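Local coordinates for putative acyl-CoA thioester hydrolase YbhC (Escherichia coli K-12, PDB 3GRH), which is a putative thioesterase of the outer membrane, built like a pectinesterase but neither binding pectin nor showing pectinesterase activity, at residues V121-A126 and A194-Q199. Numbering follows the deposited sequence.
Sequences VYVPAA and AVFWSQ
Val121 and Val123 straddle Trp197 along two parallel strands. Val121 N donates to Val195 O at 2.9 Å and Val121 O accepts from Trp197 N; Val123 N then reaches Trp197 O, and Val123 O takes Gln199 N at 2.8 Å, a nearly straight bond (163° at the hydrogen).

Packing differs on the two faces. On one, Phe196 reaches both valines: with CG anti to the backbone N (chi1 -165°) the ring swings across to them, one ring face against Val121 CG1, 4.0 Å from the centroid in a CH-pi contact, while Val123 CG2 meets Phe196 CE2 obliquely at 3.9 Å. With the ring cut back to an alanine, both valines would probably lose their shared aromatic neighbour and a gap would open beside them. On the other face, Trp197 directs its CE3 edge at the centre of the Tyr122 ring, an edge-to-face pair with planes at 72°; Tyr167 also stacks on Tyr122, and Asp231 takes the indole NE1.

One water accepts from Tyr122 OH at 2.6 Å and donates to Ala194 O, tying the phenol to the start of 194-199.

Parallel, in-register strands on successive coils, their side chains stacked along the axis, are characteristic of the pectinesterase family's right-handed beta-helix; Tyr122 against Trp197 is one such aromatic step.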
ATOM      1  N   VAL A 121       6.731   3.220  14.558  1.00  7.16           N
ATOM      2  CA  VAL A 121       6.589   1.819  15.025  1.00  8.01           C
ATOM      3  C   VAL A 121       7.321   1.053  13.936  1.00  9.46           C
ATOM      4  O   VAL A 121       6.913   1.039  12.772  1.00  9.38           O
ATOM      5  CB  VAL A 121       5.156   1.383  15.062  1.00  9.32           C
ATOM      6  CG1 VAL A 121       5.056  -0.095  15.417  1.00  9.24           C
ATOM      7  CG2 VAL A 121       4.337   2.209  16.045  1.00  9.53           C
ATOM      8  N   TYR A 122       8.393   0.400  14.319  1.00  7.98           N
ATOM      9  CA  TYR A 122       9.181  -0.447  13.410  1.00  7.89           C
ATOM     10  C   TYR A 122       9.013  -1.883  13.880  1.00  8.75           C
ATOM     11  O   TYR A 122       9.262  -2.223  15.053  1.00  9.83           O
ATOM     12  CB  TYR A 122      10.621  -0.082  13.505  1.00  7.61           C
ATOM     13  CG  TYR A 122      11.072   1.206  12.846  1.00  8.85           C
ATOM     14  CD1 TYR A 122      10.174   2.063  12.190  1.00  7.82           C
ATOM     15  CD2 TYR A 122      12.367   1.601  12.981  1.00 10.70           C
ATOM     16  CE1 TYR A 122      10.583   3.248  11.649  1.00  9.73           C
ATOM     17  CE2 TYR A 122      12.758   2.787  12.457  1.00 12.29           C
ATOM     18  CZ  TYR A 122      11.891   3.557  11.768  1.00 10.50           C
ATOM     19  OH  TYR A 122      12.339   4.774  11.196  1.00 15.18           O
ATOM     20  N   VAL A 123       8.526  -2.731  12.969  1.00  8.86           N
ATOM     21  CA  VAL A 123       8.258  -4.150  13.317  1.00  8.41           C
ATOM     22  C   VAL A 123       9.253  -4.960  12.521  1.00  9.84           C
ATOM     23  O   VAL A 123       9.168  -5.031  11.314  1.00  9.36           O
ATOM     24  CB  VAL A 123       6.838  -4.607  12.972  1.00  9.49           C
ATOM     25  CG1 VAL A 123       6.546  -5.993  13.577  1.00 10.86           C
ATOM     26  CG2 VAL A 123       5.800  -3.633  13.575  1.00 10.90           C
ATOM     27  N   PRO A 124      10.213  -5.571  13.173  1.00  8.21           N
ATOM     28  CA  PRO A 124      11.270  -6.273  12.437  1.00  9.54           C
ATOM     29  C   PRO A 124      10.882  -7.623  11.942  1.00  9.32           C
ATOM     30  O   PRO A 124       9.850  -8.192  12.303  1.00  9.58           O
ATOM     31  CB  PRO A 124      12.391  -6.353  13.495  1.00 11.59           C
ATOM     32  CG  PRO A 124      11.672  -6.416  14.723  1.00 12.41           C
ATOM     33  CD  PRO A 124      10.554  -5.491  14.609  1.00 10.86           C
ATOM     34  N   ALA A 125      11.675  -8.090  10.992  1.00  9.59           N
ATOM     35  CA  ALA A 125      11.588  -9.488  10.591  1.00 10.85           C
ATOM     36  C   ALA A 125      11.831 -10.355  11.836  1.00 12.95           C
ATOM     37  O   ALA A 125      12.669 -10.054  12.693  1.00 14.83           O
ATOM     38  CB  ALA A 125      12.592  -9.771   9.485  1.00 11.47           C
ATOM     39  N   ALA A 126      11.024 -11.415  11.944  1.00 12.77           N
ATOM     40  CA  ALA A 126      11.046 -12.281  13.108  1.00 13.97           C
ATOM     41  C   ALA A 126      10.477 -13.596  12.661  1.00 15.42           C
ATOM     42  O   ALA A 126       9.750 -13.637  11.714  1.00 16.16           O
ATOM     43  CB  ALA A 126      10.159 -11.703  14.170  1.00 14.96           C
ATOM     44  N   ALA A 194       8.708   6.578   6.621  1.00  9.63           N
ATOM     45  CA  ALA A 194       7.533   5.884   7.148  1.00 10.18           C
ATOM     46  C   ALA A 194       7.313   6.036   8.614  1.00  9.96           C
ATOM     47  O   ALA A 194       8.272   5.825   9.379  1.00 11.21           O
ATOM     48  CB  ALA A 194       7.542   4.335   6.741  1.00 12.54           C
ATOM     49  N   VAL A 195       6.068   6.233   9.027  1.00  7.83           N
ATOM     50  CA  VAL A 195       5.710   6.244  10.463  1.00  8.58           C
ATOM     51  C   VAL A 195       5.708   4.815  10.981  1.00  8.04           C
ATOM     52  O   VAL A 195       6.206   4.528  12.047  1.00  7.93           O
ATOM     53  CB  VAL A 195       4.329   6.929  10.689  1.00  8.26           C
ATOM     54  CG1 VAL A 195       3.926   6.811  12.168  1.00 10.14           C
ATOM     55  CG2 VAL A 195       4.380   8.392  10.192  1.00  9.43           C
ATOM     56  N   PHE A 196       5.049   3.923  10.248  1.00  8.28           N
ATOM     57  CA  PHE A 196       4.909   2.521  10.599  1.00  6.74           C
ATOM     58  C   PHE A 196       5.623   1.768   9.504  1.00  6.53           C
ATOM     59  O   PHE A 196       5.244   1.850   8.349  1.00  7.82           O
ATOM     60  CB  PHE A 196       3.414   2.135  10.655  1.00  7.48           C
ATOM     61  CG  PHE A 196       3.128   0.887  11.319  1.00  8.36           C
ATOM     62  CD1 PHE A 196       2.483   0.855  12.566  1.00 12.28           C
ATOM     63  CD2 PHE A 196       3.518  -0.279  10.797  1.00  9.73           C
ATOM     64  CE1 PHE A 196       2.222  -0.316  13.177  1.00 13.55           C
ATOM     65  CE2 PHE A 196       3.291  -1.519  11.486  1.00 10.11           C
ATOM     66  CZ  PHE A 196       2.633  -1.480  12.673  1.00  8.84           C
ATOM     67  N   TRP A 197       6.669   1.037   9.875  1.00  5.52           N
ATOM     68  CA  TRP A 197       7.459   0.251   8.910  1.00  5.26           C
ATOM     69  C   TRP A 197       7.627  -1.127   9.442  1.00  5.88           C
ATOM     70  O   TRP A 197       8.122  -1.345  10.514  1.00  8.19           O
ATOM     71  CB  TRP A 197       8.810   0.882   8.758  1.00  6.64           C
ATOM     72  CG  TRP A 197       9.814   0.188   7.923  1.00  7.39           C
ATOM     73  CD1 TRP A 197       9.601  -0.818   7.034  1.00  7.59           C
ATOM     74  CD2 TRP A 197      11.227   0.485   7.843  1.00  8.26           C
ATOM     75  NE1 TRP A 197      10.787  -1.192   6.463  1.00  8.13           N
ATOM     76  CE2 TRP A 197      11.794  -0.447   6.984  1.00 11.04           C
ATOM     77  CE3 TRP A 197      12.070   1.349   8.544  1.00 12.54           C
ATOM     78  CZ2 TRP A 197      13.148  -0.473   6.706  1.00 12.06           C
ATOM     79  CZ3 TRP A 197      13.383   1.367   8.216  1.00  9.08           C
ATOM     80  CH2 TRP A 197      13.922   0.462   7.345  1.00 10.57           C
ATOM     81  N   SER A 198       7.100  -2.059   8.677  1.00  5.77           N
ATOM     82  CA  SER A 198       7.211  -3.487   9.015  1.00  5.93           C
ATOM     83  C   SER A 198       7.979  -4.277   8.009  1.00  8.00           C
ATOM     84  O   SER A 198       7.773  -4.093   6.835  1.00  6.78           O
ATOM     85  CB  SER A 198       5.848  -4.070   9.121  1.00  8.67           C
ATOM     86  OG  SER A 198       5.871  -5.468   9.414  1.00  8.27           O
ATOM     87  N   GLN A 199       8.874  -5.145   8.520  1.00  7.10           N
ATOM     88  CA  GLN A 199       9.438  -6.208   7.716  1.00  7.69           C
ATOM     89  C   GLN A 199       8.956  -7.564   8.184  1.00  7.84           C
ATOM     90  O   GLN A 199       9.491  -8.615   7.787  1.00 10.52           O
ATOM     91  CB  GLN A 199      10.941  -6.181   7.785  1.00  8.30           C
ATOM     92  CG  GLN A 199      11.498  -4.862   7.330  1.00 11.50           C
ATOM     93  CD  GLN A 199      12.821  -5.053   6.754  1.00 15.73           C
ATOM     94  OE1 GLN A 199      13.663  -5.772   7.324  1.00 16.47           O
ATOM     95  NE2 GLN A 199      13.002  -4.542   5.539  1.00 15.34           N
TER
HETATM   96  O   HOH W   1      10.840   5.684   9.284  1.00 18.81           O